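Local coordinates for protein homocysteine S-methyltransferase (Escherichia coli, PDB 5DMM) that transfers a methyl group from S-methylmethionine, or less efficiently from S-adenosylmethionine, to homocysteine, a zinc-dependent step in making methionine, at residues Lys89-Arg103 / Pro152-Leu164. Numbering follows the deposited sequence.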
ATOM      1  N   LYS A  89      -2.536  17.197   6.663  1.00 14.48           N
ATOM      2  CA  LYS A  89      -3.648  16.269   6.858  1.00 19.01           C
ATOM      3  C   LYS A  89      -4.765  16.518   5.841  1.00 16.10           C
ATOM      4  O   LYS A  89      -5.435  15.590   5.405  1.00 15.40           O
ATOM      5  CB  LYS A  89      -4.194  16.349   8.297  1.00 17.03           C
ATOM      6  CG  LYS A  89      -3.131  16.044   9.345  1.00 19.57           C
ATOM      7  CD  LYS A  89      -3.624  15.328  10.585  1.00 28.54           C
ATOM      8  CE  LYS A  89      -4.840  15.945  11.198  1.00 29.84           C
ATOM      9  NZ  LYS A  89      -5.238  15.147  12.406  1.00 32.72           N
ATOM     10  N   ALA A  90      -4.958  17.774   5.447  1.00 15.96           N
ATOM     11  CA  ALA A  90      -5.904  18.079   4.376  1.00 14.09           C
ATOM     12  C   ALA A  90      -5.533  17.366   3.077  1.00 13.11           C
ATOM     13  O   ALA A  90      -6.400  16.818   2.383  1.00 15.41           O
ATOM     14  CB  ALA A  90      -5.973  19.617   4.144  1.00 14.82           C
ATOM     15  N   LEU A  91      -4.248  17.361   2.742  1.00 13.43           N
ATOM     16  CA  LEU A  91      -3.819  16.754   1.490  1.00 12.99           C
ATOM     17  C   LEU A  91      -3.892  15.235   1.596  1.00 13.57           C
ATOM     18  O   LEU A  91      -4.238  14.552   0.630  1.00 14.68           O
ATOM     19  CB  LEU A  91      -2.404  17.189   1.126  1.00 14.21           C
ATOM     20  CG  LEU A  91      -2.290  18.670   0.768  1.00 17.03           C
ATOM     21  CD1 LEU A  91      -0.882  18.998   0.330  1.00 19.27           C
ATOM     22  CD2 LEU A  91      -3.264  18.989  -0.341  1.00 18.24           C
ATOM     23  N   ILE A  92      -3.569  14.715   2.773  1.00 13.82           N
ATOM     24  CA  ILE A  92      -3.661  13.273   2.992  1.00 13.08           C
ATOM     25  C   ILE A  92      -5.110  12.839   2.821  1.00 15.16           C
ATOM     26  O   ILE A  92      -5.401  11.851   2.119  1.00 16.92           O
ATOM     27  CB  ILE A  92      -3.127  12.887   4.379  1.00 14.36           C
ATOM     28  CG1 ILE A  92      -1.611  13.119   4.434  1.00 13.37           C
ATOM     29  CG2 ILE A  92      -3.465  11.431   4.701  1.00 14.40           C
ATOM     30  CD1 ILE A  92      -1.081  13.283   5.838  1.00 16.67           C
ATOM     31  N   GLY A  93      -6.019  13.587   3.438  1.00 14.72           N
ATOM     32  CA  GLY A  93      -7.436  13.298   3.331  1.00 14.74           C
ATOM     33  C   GLY A  93      -7.929  13.390   1.894  1.00 15.62           C
ATOM     34  O   GLY A  93      -8.746  12.571   1.444  1.00 15.86           O
ATOM     35  N   LYS A  94      -7.424  14.383   1.171  1.00 16.97           N
ATOM     36  CA  LYS A  94      -7.752  14.563  -0.239  1.00 16.49           C
ATOM     37  C   LYS A  94      -7.388  13.336  -1.081  1.00 14.97           C
ATOM     38  O   LYS A  94      -8.113  12.987  -2.011  1.00 16.52           O
ATOM     39  CB  LYS A  94      -7.037  15.787  -0.795  1.00 16.68           C
ATOM     40  CG  LYS A  94      -7.346  16.071  -2.255  1.00 21.60           C
ATOM     41  CD  LYS A  94      -8.781  16.539  -2.436  1.00 27.26           C
ATOM     42  CE  LYS A  94      -8.961  17.275  -3.759  1.00 34.40           C
ATOM     43  NZ  LYS A  94      -8.208  18.559  -3.790  1.00 36.70           N
ATOM     44  N   SER A  95      -6.277  12.685  -0.743  1.00 15.01           N
ATOM     45  CA  SER A  95      -5.831  11.511  -1.496  1.00 14.56           C
ATOM     46  C   SER A  95      -6.868  10.394  -1.396  1.00 14.98           C
ATOM     47  O   SER A  95      -7.057   9.634  -2.352  1.00 15.77           O
ATOM     48  CB  SER A  95      -4.449  11.026  -1.016  1.00 17.19           C
ATOM     49  OG  SER A  95      -4.518  10.283   0.195  1.00 15.86           O
ATOM     50  N   VAL A  96      -7.541  10.314  -0.247  1.00 16.49           N
ATOM     51  CA  VAL A  96      -8.612   9.346  -0.014  1.00 17.16           C
ATOM     52  C   VAL A  96      -9.871   9.769  -0.746  1.00 17.11           C
ATOM     53  O   VAL A  96     -10.540   8.958  -1.368  1.00 15.76           O
ATOM     54  CB  VAL A  96      -8.947   9.195   1.480  1.00 15.16           C
ATOM     55  CG1 VAL A  96     -10.018   8.092   1.688  1.00 15.89           C
ATOM     56  CG2 VAL A  96      -7.694   8.857   2.271  1.00 15.12           C
ATOM     57  N   GLU A  97     -10.184  11.056  -0.667  1.00 15.67           N
ATOM     58  CA  GLU A  97     -11.364  11.593  -1.321  1.00 17.25           C
ATOM     59  C   GLU A  97     -11.340  11.317  -2.829  1.00 15.36           C
ATOM     60  O   GLU A  97     -12.354  10.939  -3.407  1.00 17.53           O
ATOM     61  CB  GLU A  97     -11.467  13.100  -1.048  1.00 20.39           C
ATOM     62  CG  GLU A  97     -12.686  13.779  -1.626  1.00 27.23           C
ATOM     63  CD  GLU A  97     -12.611  15.299  -1.472  1.00 38.58           C
ATOM     64  OE1 GLU A  97     -12.133  15.774  -0.414  1.00 42.40           O
ATOM     65  OE2 GLU A  97     -13.004  16.020  -2.418  1.00 50.25           O
ATOM     66  N   LEU A  98     -10.179  11.494  -3.455  1.00 15.17           N
ATOM     67  CA  LEU A  98     -10.075  11.314  -4.906  1.00 17.40           C
ATOM     68  C   LEU A  98     -10.260   9.854  -5.287  1.00 16.08           C
ATOM     69  O   LEU A  98     -10.851   9.554  -6.323  1.00 14.34           O
ATOM     70  CB  LEU A  98      -8.733  11.821  -5.430  1.00 15.64           C
ATOM     71  CG  LEU A  98      -8.525  13.333  -5.341  1.00 15.28           C
ATOM     72  CD1 LEU A  98      -7.066  13.673  -5.597  1.00 18.61           C
ATOM     73  CD2 LEU A  98      -9.427  14.031  -6.372  1.00 18.95           C
ATOM     74  N   ALA A  99      -9.774   8.941  -4.452  1.00 14.82           N
ATOM     75  CA  ALA A  99      -9.984   7.525  -4.737  1.00 16.11           C
ATOM     76  C   ALA A  99     -11.455   7.159  -4.530  1.00 16.01           C
ATOM     77  O   ALA A  99     -12.019   6.351  -5.278  1.00 16.55           O
ATOM     78  CB  ALA A  99      -9.072   6.638  -3.852  1.00 14.21           C
ATOM     79  N   ARG A 100     -12.077   7.741  -3.508  1.00 14.30           N
ATOM     80  CA  ARG A 100     -13.488   7.469  -3.252  1.00 15.55           C
ATOM     81  C   ARG A 100     -14.345   8.030  -4.391  1.00 18.09           C
ATOM     82  O   ARG A 100     -15.340   7.416  -4.784  1.00 18.23           O
ATOM     83  CB  ARG A 100     -13.918   8.059  -1.903  1.00 16.25           C
ATOM     84  CG  ARG A 100     -13.227   7.413  -0.696  1.00 17.21           C
ATOM     85  CD  ARG A 100     -13.680   8.073   0.595  1.00 23.66           C
ATOM     86  NE  ARG A 100     -15.115   7.892   0.771  1.00 30.82           N
ATOM     87  CZ  ARG A 100     -15.883   8.621   1.573  1.00 37.64           C
ATOM     88  NH1 ARG A 100     -15.364   9.612   2.288  1.00 39.21           N
ATOM     89  NH2 ARG A 100     -17.181   8.355   1.654  1.00 40.07           N
ATOM     90  N   LYS A 101     -13.951   9.189  -4.919  1.00 18.37           N
ATOM     91  CA  LYS A 101     -14.656   9.783  -6.057  1.00 19.63           C
ATOM     92  C   LYS A 101     -14.549   8.897  -7.290  1.00 22.02           C
ATOM     93  O   LYS A 101     -15.520   8.748  -8.025  1.00 23.36           O
ATOM     94  CB  LYS A 101     -14.113  11.180  -6.381  1.00 17.62           C
ATOM     95  CG  LYS A 101     -14.389  12.246  -5.317  1.00 28.27           C
ATOM     96  CD  LYS A 101     -15.838  12.688  -5.299  1.00 31.65           C
ATOM     97  CE  LYS A 101     -16.034  13.905  -4.396  1.00 40.87           C
ATOM     98  NZ  LYS A 101     -15.193  15.068  -4.813  1.00 41.18           N
ATOM     99  N   ALA A 102     -13.372   8.312  -7.518  1.00 17.24           N
ATOM    100  CA  ALA A 102     -13.190   7.391  -8.638  1.00 17.60           C
ATOM    101  C   ALA A 102     -14.045   6.127  -8.478  1.00 16.99           C
ATOM    102  O   ALA A 102     -14.564   5.587  -9.459  1.00 16.46           O
ATOM    103  CB  ALA A 102     -11.721   7.015  -8.794  1.00 19.08           C
ATOM    104  N   ARG A 103     -14.188   5.663  -7.238  1.00 19.59           N
ATOM    105  CA  ARG A 103     -15.040   4.517  -6.940  1.00 18.91           C
ATOM    106  C   ARG A 103     -16.512   4.833  -7.212  1.00 20.24           C
ATOM    107  O   ARG A 103     -17.244   4.003  -7.762  1.00 21.21           O
ATOM    108  CB  ARG A 103     -14.861   4.075  -5.489  1.00 18.40           C
ATOM    109  CG  ARG A 103     -15.775   2.913  -5.093  1.00 20.70           C
ATOM    110  CD  ARG A 103     -15.423   2.365  -3.707  1.00 16.92           C
ATOM    111  NE  ARG A 103     -15.604   3.368  -2.659  1.00 19.84           N
ATOM    112  CZ  ARG A 103     -15.206   3.209  -1.400  1.00 21.36           C
ATOM    113  NH1 ARG A 103     -14.599   2.084  -1.032  1.00 16.79           N
ATOM    114  NH2 ARG A 103     -15.407   4.176  -0.515  1.00 17.34           N
ATOM    115  N   PRO A 152      -0.367  11.477  12.534  1.00 15.54           N
ATOM    116  CA  PRO A 152      -1.256  12.378  11.769  1.00 16.48           C
ATOM    117  C   PRO A 152      -1.791  11.787  10.460  1.00 14.50           C
ATOM    118  O   PRO A 152      -2.946  12.048  10.096  1.00 16.21           O
ATOM    119  CB  PRO A 152      -0.366  13.579  11.441  1.00 17.45           C
ATOM    120  CG  PRO A 152       0.818  13.476  12.302  1.00 19.62           C
ATOM    121  CD  PRO A 152       0.990  12.041  12.674  1.00 18.51           C
ATOM    122  N   ARG A 153      -0.968  11.007   9.765  1.00 13.17           N
ATOM    123  CA  ARG A 153      -1.409  10.405   8.502  1.00 12.93           C
ATOM    124  C   ARG A 153      -2.417   9.283   8.758  1.00 16.19           C
ATOM    125  O   ARG A 153      -3.407   9.155   8.032  1.00 15.08           O
ATOM    126  CB  ARG A 153      -0.220   9.882   7.688  1.00 12.57           C
ATOM    127  CG  ARG A 153      -0.636   9.040   6.476  1.00 14.46           C
ATOM    128  CD  ARG A 153       0.554   8.736   5.577  1.00 15.10           C
ATOM    129  NE  ARG A 153       1.640   8.123   6.328  1.00 15.41           N
ATOM    130  CZ  ARG A 153       2.813   7.784   5.808  1.00 15.89           C
ATOM    131  NH1 ARG A 153       3.056   7.989   4.513  1.00 18.57           N
ATOM    132  NH2 ARG A 153       3.742   7.232   6.581  1.00 15.30           N
ATOM    133  N   VAL A 154      -2.176   8.465   9.778  1.00 14.64           N
ATOM    134  CA  VAL A 154      -3.151   7.437  10.132  1.00 12.54           C
ATOM    135  C   VAL A 154      -4.499   8.082  10.438  1.00 15.12           C
ATOM    136  O   VAL A 154      -5.528   7.648   9.937  1.00 14.35           O
ATOM    137  CB  VAL A 154      -2.686   6.582  11.339  1.00 15.84           C
ATOM    138  CG1 VAL A 154      -3.834   5.763  11.894  1.00 15.07           C
ATOM    139  CG2 VAL A 154      -1.527   5.667  10.920  1.00 16.39           C
ATOM    140  N   GLU A 155      -4.490   9.146  11.241  1.00 14.21           N
ATOM    141  CA  GLU A 155      -5.735   9.804  11.597  1.00 15.33           C
ATOM    142  C   GLU A 155      -6.439  10.411  10.380  1.00 13.52           C
ATOM    143  O   GLU A 155      -7.646  10.245  10.209  1.00 16.79           O
ATOM    144  CB  GLU A 155      -5.470  10.858  12.678  1.00 16.25           C
ATOM    145  CG  GLU A 155      -5.247  10.184  14.027  1.00 15.63           C
ATOM    146  CD  GLU A 155      -5.033  11.149  15.196  1.00 25.19           C
ATOM    147  OE1 GLU A 155      -5.095  12.381  15.003  1.00 23.25           O
ATOM    148  OE2 GLU A 155      -4.796  10.656  16.321  1.00 20.95           O
ATOM    149  N   ALA A 156      -5.677  11.061   9.512  1.00 13.57           N
ATOM    150  CA  ALA A 156      -6.249  11.728   8.349  1.00 17.73           C
ATOM    151  C   ALA A 156      -6.851  10.724   7.363  1.00 16.18           C
ATOM    152  O   ALA A 156      -7.921  10.967   6.793  1.00 15.89           O
ATOM    153  CB  ALA A 156      -5.190  12.578   7.662  1.00 16.57           C
ATOM    154  N   LEU A 157      -6.174   9.592   7.181  1.00 14.12           N
ATOM    155  CA  LEU A 157      -6.651   8.555   6.259  1.00 13.63           C
ATOM    156  C   LEU A 157      -7.949   7.915   6.775  1.00 13.73           C
ATOM    157  O   LEU A 157      -8.884   7.672   6.010  1.00 16.06           O
ATOM    158  CB  LEU A 157      -5.574   7.479   6.049  1.00 13.17           C
ATOM    159  CG  LEU A 157      -4.310   7.874   5.266  1.00 11.75           C
ATOM    160  CD1 LEU A 157      -3.254   6.762   5.355  1.00 12.40           C
ATOM    161  CD2 LEU A 157      -4.607   8.156   3.784  1.00 13.06           C
ATOM    162  N   LEU A 158      -8.008   7.651   8.079  1.00 14.07           N
ATOM    163  CA  LEU A 158      -9.197   7.036   8.665  1.00 15.67           C
ATOM    164  C   LEU A 158     -10.361   8.031   8.667  1.00 16.10           C
ATOM    165  O   LEU A 158     -11.490   7.678   8.301  1.00 17.62           O
ATOM    166  CB  LEU A 158      -8.904   6.528  10.092  1.00 17.64           C
ATOM    167  CG  LEU A 158      -7.908   5.364  10.203  1.00 18.20           C
ATOM    168  CD1 LEU A 158      -7.555   5.037  11.660  1.00 18.26           C
ATOM    169  CD2 LEU A 158      -8.440   4.122   9.500  1.00 19.14           C
ATOM    170  N   ASP A 159     -10.086   9.273   9.047  1.00 18.45           N
ATOM    171  CA  ASP A 159     -11.135  10.292   9.102  1.00 19.50           C
ATOM    172  C   ASP A 159     -11.721  10.595   7.737  1.00 20.58           C
ATOM    173  O   ASP A 159     -12.890  10.967   7.634  1.00 21.80           O
ATOM    174  CB  ASP A 159     -10.609  11.593   9.715  1.00 19.62           C
ATOM    175  CG  ASP A 159     -10.412  11.489  11.203  1.00 24.36           C
ATOM    176  OD1 ASP A 159     -10.984  10.566  11.821  1.00 31.70           O
ATOM    177  OD2 ASP A 159      -9.675  12.331  11.761  1.00 30.23           O
ATOM    178  N   ALA A 160     -10.903  10.451   6.692  1.00 16.43           N
ATOM    179  CA  ALA A 160     -11.356  10.684   5.326  1.00 17.73           C
ATOM    180  C   ALA A 160     -12.127   9.475   4.776  1.00 20.01           C
ATOM    181  O   ALA A 160     -12.686   9.538   3.682  1.00 19.96           O
ATOM    182  CB  ALA A 160     -10.178  11.011   4.420  1.00 15.41           C
ATOM    183  N   GLY A 161     -12.134   8.375   5.522  1.00 19.74           N
ATOM    184  CA  GLY A 161     -12.929   7.220   5.140  1.00 15.55           C
ATOM    185  C   GLY A 161     -12.255   6.094   4.364  1.00 19.01           C
ATOM    186  O   GLY A 161     -12.932   5.369   3.650  1.00 20.53           O
ATOM    187  N   ALA A 162     -10.940   5.949   4.484  1.00 16.70           N
ATOM    188  CA  ALA A 162     -10.258   4.753   3.982  1.00 17.32           C
ATOM    189  C   ALA A 162     -10.876   3.491   4.584  1.00 16.38           C
ATOM    190  O   ALA A 162     -11.194   3.473   5.773  1.00 14.36           O
ATOM    191  CB  ALA A 162      -8.766   4.812   4.310  1.00 16.54           C
ATOM    192  N   ASP A 163     -11.046   2.449   3.769  1.00 16.19           N
ATOM    193  CA  ASP A 163     -11.573   1.172   4.256  1.00 17.36           C
ATOM    194  C   ASP A 163     -10.527   0.440   5.060  1.00 16.59           C
ATOM    195  O   ASP A 163     -10.845  -0.268   6.025  1.00 20.40           O
ATOM    196  CB  ASP A 163     -12.048   0.299   3.091  1.00 18.83           C
ATOM    197  CG  ASP A 163     -13.148   0.962   2.303  1.00 23.20           C
ATOM    198  OD1 ASP A 163     -14.185   1.299   2.920  1.00 26.42           O
ATOM    199  OD2 ASP A 163     -12.966   1.172   1.083  1.00 19.98           O
ATOM    200  N   LEU A 164      -9.279   0.594   4.651  1.00 17.07           N
ATOM    201  CA  LEU A 164      -8.177   0.040   5.421  1.00 17.16           C
ATOM    202  C   LEU A 164      -6.883   0.774   5.118  1.00 18.40           C
ATOM    203  O   LEU A 164      -6.838   1.644   4.251  1.00 17.24           O
ATOM    204  CB  LEU A 164      -8.014  -1.450   5.149  1.00 20.07           C
ATOM    205  CG  LEU A 164      -7.510  -1.893   3.780  1.00 14.00           C
ATOM    206  CD1 LEU A 164      -7.257  -3.404   3.848  1.00 23.41           C
ATOM    207  CD2 LEU A 164      -8.500  -1.607   2.671  1.00 21.52           C
TER
HETATM  208  O   HOH W   1      -7.597  13.746  10.973  1.00 27.62           O
HETATM  209  O   HOH W   2     -14.897   3.742   2.320  1.00 30.68           O
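The helical segments 89-103 and 152-159 run in roughly the same direction, their axes approaching to 8.1 Å and inclined at 37°, with G93 and A160 nearest in the backbone. Two neighbouring outer helices of the TIM barrel, those preceding strands 117-122 and 164-170, pack here with G93, A156 and A160 at the close approach and I92, V96 and L157 filling in beside them. The CB of A160 lies 3.7 Å from the carbonyl O of G93, and the same methyl meets CB of V96. One turn earlier, A156 presents its CB to CG2 of I92. CG2 of I92 also reaches CD2 of L157, 3.6 Å away, the two side chains crossing at about a right angle, while CG2 of V96 closes on the same CD2 at 3.5 Å. The other methyl of V96, CG1, lies anti to the backbone N (chi1 -176°), against the carbonyl O of A160 and the amide N of A162. Here the second helix finishes in a Schellman motif, with G161 at positive phi.

Polar groups flank this apolar seam. The aliphatic part of K89 crosses P152, CD lying 3.4 Å from the carbonyl O of P152; NZ of K89 makes a long salt bridge to OE1 of E155, whose OE2 is hydrogen-bonded to OH of Y186, and shares a water with D159. From R100, NH1 gives a weak, bent hydrogen bond to the O of A160. Beyond it, NH1 of R103 meets OD2 of D163 at 2.8 Å, near the guanidinium plane and on the syn lone pair, although the two flat groups are turned 48° apart. OD2 also accepts from the backbone N of V118, and a water joins NH2 of R103 to OD1 of D163 and the O of G161. Charge, water and backbone amide thus fix the carboxylate's orientation just before strand 164-170, tying the helix-to-strand turn to both helix 85-109 and the adjacent strand.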